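Nrps/pks (Streptomyces albus, PDB 4OPE) probably acts as a ketosynthase domain of an "AT-less" type I polyketide synthase, condensing acyl units during assembly of oxazolomycin. Local coordinates at residues F124-M128 with L172-S178; L472-R477 with T504-L508. All coordinates share one frame; numbering follows the deposited sequence.

Contact 1. Residues F124-M128 with L172-S178; sequences FVGLM and LDTMCSS
Gly126 pairs with Leu172 in a parallel bridge of the thiolase-fold core sheet. Leu172 N donates to Val125 O at 3.0 Å, and Leu127 N donates to Leu172 O at 2.9 Å. The chain then turns through Asp173-Ser178 into helix 178-192. This sequence fits the ketosynthase motif that carries the nucleophilic cysteine, so Cys176 is probably that residue. The tight part lies at Gly126, which has no side chain and lets Ser178 CB come in to 3.7 Å from Gly126 CA. Helices 152-163 and 178-192 cover the strands here. Asp173 sets the turn. Its CG lies anti to the backbone N (chi1 -175°), which lays the carboxylate alongside Leu127 O and Met128 CA. OD1 accepts from Met175 N at 2.8 Å, nearly on the C-O axis, in an Asx turn. OD2 also accepts from Ala153 N of the second subunit. Replacing Asp173 with an alanine would probably free the turn to shift, as Met175 N and that Ala153 N would each lose an acceptor. The watery side is at this carboxylate, where two waters lie between Asp173 OD2 and Met128 O. Met128 and Met175, both selenomethionines, make a close apolar contact at a partly exposed edge. Met128 SE lies 3.6 Å from Met175 CA. The two side chains cross at about a right angle, and Met128, bent at its last torsion (chi3 -80°), brings CE to 3.9 Å from Met175 CB.

Contact 2. Residues L472-R477 with T504-L508; sequences LRGEGR and TVDDL
Leu472, in the last turn of helix 458-473, packs on Val505 and Leu508 at the start of helix 505-516. Leu472 CB lies 4.0 Å from Val505 CG1, and its CD1 meets the CD2 branch of Leu508. Val505 CG1 is anti to the backbone N (chi1 159°), and this branch also faces the backbone of Gly476 and Arg477. Leu508 also touches Val500 and Phe502 of strand 496-502.

Polar groups close the outer edge. Leu472 O accepts from a water at 2.9 Å. The same water donates to Asp506 OD1 at 2.8 Å, so it ties the end of one helix to the side chain of the other. Asp506 OD2 forms a salt bridge with Arg477 NH1 at 3.2 Å. Its hydrogen bond is weak and bent. The guanidinium and carboxylate planes stand 59° apart, so the two groups do not meet flat in a paired arrangement. Arg477 gets there by an extended chain from CG to NE. Arg473 turns to other acids: its NE pairs with Glu513 and its NH2 with Asp510, both on helix 505-516.

The first turn of helix 505-516 is capped by its own side chains and by Thr504. Asp507 N donates to Thr504 OG1 at 3.2 Å. Asp507 OD2 accepts from both Thr504 N (2.9 Å) and Thr504 OG1 (2.7 Å), which come from the same face of the carboxylate. Leu508 N donates to Thr504 O. Asp507 OD1 has a salt bridge to Arg523. These reciprocal bonds, with Thr504 as N-cap, make a capping box, a motif typical of helix N-termini.

Contact 1 comes first along the chain and closes before contact 2 opens. Their centres are 40 Å apart, their nearest atoms about 27 Å, and they lie on opposite sides of the chain's centre. They share no helix or strand. Contact 1 joins strands 121-126 and 169-173 of the large mixed sheet and is buried at the subunit interface, where the second subunit continues the sheet. Contact 2 joins helices 458-473 and 505-516 in the C-terminal part, which also holds strand 496-502, and no other subunit touches it. The first thus belongs to the probable catalytic, dimeric core, the second to a peripheral region consistent with the flanking subdomain that follows the ketosynthase core in modular synthases.

Contact 1. Residues F124-M128 with L172-S178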
loop_
_atom_site.group_PDB
_atom_site.type_symbol
_atom_site.label_atom_id
_atom_site.label_comp_id
_atom_site.label_asym_id
_atom_site.label_seq_id
_atom_site.Cartn_x
_atom_site.Cartn_y
_atom_site.Cartn_z
ATOM N N PHE A 124 -4.467 -5.577 5.746
ATOM C CA PHE A 124 -3.624 -5.365 4.559
ATOM C C PHE A 124 -4.436 -5.746 3.314
ATOM O O PHE A 124 -4.817 -6.912 3.131
ATOM C CB PHE A 124 -2.396 -6.258 4.618
ATOM C CG PHE A 124 -1.565 -6.076 5.849
ATOM C CD1 PHE A 124 -1.933 -6.643 7.051
ATOM C CD2 PHE A 124 -0.417 -5.341 5.800
ATOM C CE1 PHE A 124 -1.165 -6.471 8.190
ATOM C CE2 PHE A 124 0.354 -5.141 6.938
ATOM C CZ PHE A 124 -0.015 -5.714 8.136
ATOM N N VAL A 125 -4.725 -4.758 2.473
ATOM C CA VAL A 125 -5.632 -4.935 1.338
ATOM C C VAL A 125 -5.058 -4.316 0.125
ATOM O O VAL A 125 -4.600 -3.194 0.176
ATOM C CB VAL A 125 -7.020 -4.316 1.622
ATOM C CG1 VAL A 125 -6.946 -2.817 1.875
ATOM C CG2 VAL A 125 -8.032 -4.670 0.529
ATOM N N GLY A 126 -5.070 -5.050 -0.983
ATOM C CA GLY A 126 -4.512 -4.525 -2.234
ATOM C C GLY A 126 -5.587 -4.013 -3.146
ATOM O O GLY A 126 -6.648 -4.660 -3.324
ATOM N N LEU A 127 -5.323 -2.843 -3.724
ATOM C CA LEU A 127 -6.185 -2.248 -4.770
ATOM C C LEU A 127 -5.317 -1.571 -5.810
ATOM O O LEU A 127 -4.180 -1.172 -5.508
ATOM C CB LEU A 127 -7.072 -1.205 -4.157
ATOM C CG LEU A 127 -7.874 -1.619 -2.921
ATOM C CD1 LEU A 127 -7.307 -0.986 -1.674
ATOM C CD2 LEU A 127 -9.299 -1.141 -3.080
HETATM N N MSE A 128 -5.826 -1.467 -7.031
HETATM C CA MSE A 128 -5.097 -0.791 -8.145
HETATM C C MSE A 128 -5.903 0.169 -8.991
HETATM O O MSE A 128 -5.365 0.849 -9.839
HETATM C CB MSE A 128 -4.430 -1.826 -9.068
HETATM C CG MSE A 128 -5.387 -2.519 -10.023
HETATM SE SE MSE A 128 -4.400 -3.632 -11.345
HETATM C CE MSE A 128 -3.788 -2.295 -12.657
ATOM N N LEU A 172 -2.646 -0.982 -0.270
ATOM C CA LEU A 172 -1.441 -0.941 -1.103
ATOM C C LEU A 172 -1.729 -1.282 -2.562
ATOM O O LEU A 172 -2.642 -2.035 -2.846
ATOM C CB LEU A 172 -0.331 -1.796 -0.493
ATOM C CG LEU A 172 -0.754 -3.242 -0.307
ATOM C CD1 LEU A 172 -0.113 -4.103 -1.376
ATOM C CD2 LEU A 172 -0.352 -3.743 1.067
ATOM N N ASP A 173 -1.007 -0.637 -3.468
ATOM C CA ASP A 173 -1.109 -0.880 -4.892
ATOM C C ASP A 173 0.248 -1.371 -5.396
ATOM O O ASP A 173 1.235 -0.663 -5.299
ATOM C CB ASP A 173 -1.518 0.423 -5.583
ATOM C CG ASP A 173 -1.775 0.267 -7.078
ATOM O OD1 ASP A 173 -1.766 -0.892 -7.567
ATOM O OD2 ASP A 173 -1.980 1.328 -7.755
ATOM N N THR A 174 0.292 -2.611 -5.876
ATOM C CA THR A 174 1.339 -3.073 -6.803
ATOM C C THR A 174 0.686 -3.664 -8.113
ATOM O O THR A 174 1.274 -4.500 -8.804
ATOM C CB THR A 174 2.312 -4.088 -6.123
ATOM O OG1 THR A 174 1.656 -5.338 -5.800
ATOM C CG2 THR A 174 2.904 -3.510 -4.834
HETATM N N MSE A 175 -0.538 -3.247 -8.425
HETATM C CA MSE A 175 -1.286 -3.723 -9.589
HETATM C C MSE A 175 -1.701 -5.172 -9.436
HETATM O O MSE A 175 -2.234 -5.575 -8.406
HETATM C CB MSE A 175 -0.514 -3.448 -10.889
HETATM C CG MSE A 175 0.143 -2.090 -11.004
HETATM SE SE MSE A 175 0.473 -1.523 -12.878
HETATM C CE MSE A 175 1.439 0.188 -12.545
ATOM N N CYS A 176 -1.477 -5.979 -10.458
ATOM C CA CYS A 176 -1.925 -7.369 -10.490
ATOM C C CYS A 176 -1.443 -8.204 -9.343
ATOM O O CYS A 176 -2.081 -9.177 -9.011
ATOM C CB CYS A 176 -1.447 -8.001 -11.801
ATOM S SG CYS A 176 -1.557 -6.785 -13.156
ATOM N N SER A 177 -0.319 -7.844 -8.723
ATOM C CA SER A 177 0.223 -8.604 -7.623
ATOM C C SER A 177 -0.195 -8.090 -6.225
ATOM O O SER A 177 0.270 -8.577 -5.192
ATOM C CB SER A 177 1.730 -8.552 -7.737
ATOM O OG SER A 177 2.172 -7.211 -7.706
ATOM N N SER A 178 -1.054 -7.106 -6.184
ATOM C CA SER A 178 -1.437 -6.488 -4.944
ATOM C C SER A 178 -1.888 -7.441 -3.829
ATOM O O SER A 178 -1.403 -7.351 -2.698
ATOM C CB SER A 178 -2.521 -5.462 -5.259
ATOM O OG SER A 178 -1.947 -4.356 -5.926
HETATM O O HOH W 1 -2.399 0.738 -10.222
HETATM O O HOH W 2 -3.958 2.977 -8.154
#

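Contact 2. Residues L472-R477 with T504-L508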
loop_
_atom_site.group_PDB
_atom_site.type_symbol
_atom_site.label_atom_id
_atom_site.label_comp_id
_atom_site.label_asym_id
_atom_site.label_seq_id
_atom_site.Cartn_x
_atom_site.Cartn_y
_atom_site.Cartn_z
ATOM N N LEU A 472 -28.286 -27.394 4.225
ATOM C CA LEU A 472 -28.393 -28.666 4.956
ATOM C C LEU A 472 -29.072 -29.762 4.162
ATOM O O LEU A 472 -28.839 -30.922 4.418
ATOM C CB LEU A 472 -29.182 -28.457 6.244
ATOM C CG LEU A 472 -28.564 -27.595 7.356
ATOM C CD1 LEU A 472 -29.594 -27.392 8.444
ATOM C CD2 LEU A 472 -27.306 -28.200 7.956
ATOM N N ARG A 473 -29.914 -29.385 3.206
ATOM C CA ARG A 473 -30.484 -30.319 2.252
ATOM C C ARG A 473 -29.506 -30.623 1.100
ATOM O O ARG A 473 -29.619 -31.649 0.442
ATOM C CB ARG A 473 -31.729 -29.719 1.631
ATOM C CG ARG A 473 -32.883 -29.481 2.557
ATOM C CD ARG A 473 -33.627 -30.761 2.802
ATOM N NE ARG A 473 -34.819 -30.489 3.598
ATOM C CZ ARG A 473 -35.339 -31.308 4.516
ATOM N NH1 ARG A 473 -34.779 -32.472 4.794
ATOM N NH2 ARG A 473 -36.427 -30.937 5.184
ATOM N N GLY A 474 -28.577 -29.704 0.835
ATOM C CA GLY A 474 -27.646 -29.822 -0.296
ATOM C C GLY A 474 -26.287 -30.307 0.139
ATOM O O GLY A 474 -26.162 -31.407 0.667
ATOM N N GLU A 475 -25.271 -29.473 0.001
ATOM C CA GLU A 475 -23.907 -29.936 0.257
ATOM C C GLU A 475 -23.672 -30.128 1.742
ATOM O O GLU A 475 -22.715 -30.759 2.143
ATOM C CB GLU A 475 -22.848 -28.989 -0.330
ATOM C CG GLU A 475 -23.129 -28.509 -1.762
ATOM C CD GLU A 475 -21.988 -28.751 -2.763
ATOM O OE1 GLU A 475 -21.494 -27.760 -3.368
ATOM O OE2 GLU A 475 -21.609 -29.935 -2.969
ATOM N N GLY A 476 -24.544 -29.587 2.577
ATOM C CA GLY A 476 -24.368 -29.752 4.001
ATOM C C GLY A 476 -24.954 -30.993 4.625
ATOM O O GLY A 476 -24.800 -31.188 5.838
ATOM N N ARG A 477 -25.625 -31.827 3.824
ATOM C CA ARG A 477 -26.254 -33.038 4.346
ATOM C C ARG A 477 -25.241 -33.995 4.956
ATOM O O ARG A 477 -25.537 -34.664 5.914
ATOM C CB ARG A 477 -27.054 -33.752 3.279
ATOM C CG ARG A 477 -28.015 -34.728 3.889
ATOM C CD ARG A 477 -28.819 -35.465 2.836
ATOM N NE ARG A 477 -29.656 -36.482 3.470
ATOM C CZ ARG A 477 -29.203 -37.631 3.952
ATOM N NH1 ARG A 477 -30.051 -38.481 4.527
ATOM N NH2 ARG A 477 -27.911 -37.943 3.864
ATOM N N THR A 504 -30.159 -34.631 14.070
ATOM C CA THR A 504 -29.501 -34.799 12.802
ATOM C C THR A 504 -29.773 -33.622 11.895
ATOM O O THR A 504 -30.670 -32.804 12.104
ATOM C CB THR A 504 -30.052 -36.019 12.039
ATOM O OG1 THR A 504 -31.425 -35.778 11.689
ATOM C CG2 THR A 504 -29.956 -37.241 12.879
ATOM N N VAL A 505 -29.004 -33.587 10.832
ATOM C CA VAL A 505 -29.147 -32.595 9.817
ATOM C C VAL A 505 -30.530 -32.603 9.140
ATOM O O VAL A 505 -31.127 -31.556 8.953
ATOM C CB VAL A 505 -28.008 -32.810 8.844
ATOM C CG1 VAL A 505 -28.329 -32.200 7.526
ATOM C CG2 VAL A 505 -26.747 -32.220 9.432
ATOM N N ASP A 506 -31.046 -33.764 8.789
ATOM C CA ASP A 506 -32.346 -33.822 8.103
ATOM C C ASP A 506 -33.439 -33.301 9.012
ATOM O O ASP A 506 -34.352 -32.557 8.583
ATOM C CB ASP A 506 -32.745 -35.242 7.763
ATOM C CG ASP A 506 -31.953 -35.831 6.665
ATOM O OD1 ASP A 506 -31.007 -35.156 6.203
ATOM O OD2 ASP A 506 -32.289 -36.993 6.273
ATOM N N ASP A 507 -33.381 -33.712 10.269
ATOM C CA ASP A 507 -34.446 -33.286 11.125
ATOM C C ASP A 507 -34.323 -31.826 11.464
ATOM O O ASP A 507 -35.315 -31.197 11.698
ATOM C CB ASP A 507 -34.702 -34.240 12.324
ATOM C CG ASP A 507 -33.730 -34.082 13.447
ATOM O OD1 ASP A 507 -33.741 -33.013 14.089
ATOM O OD2 ASP A 507 -33.014 -35.078 13.734
ATOM N N LEU A 508 -33.121 -31.270 11.425
ATOM C CA LEU A 508 -32.950 -29.815 11.543
ATOM C C LEU A 508 -33.556 -29.081 10.333
ATOM O O LEU A 508 -34.356 -28.150 10.509
ATOM C CB LEU A 508 -31.483 -29.480 11.650
ATOM C CG LEU A 508 -31.084 -28.000 11.687
ATOM C CD1 LEU A 508 -31.756 -27.294 12.835
ATOM C CD2 LEU A 508 -29.572 -27.918 11.822
HETATM O O HOH W 3 -31.144 -32.658 5.031
#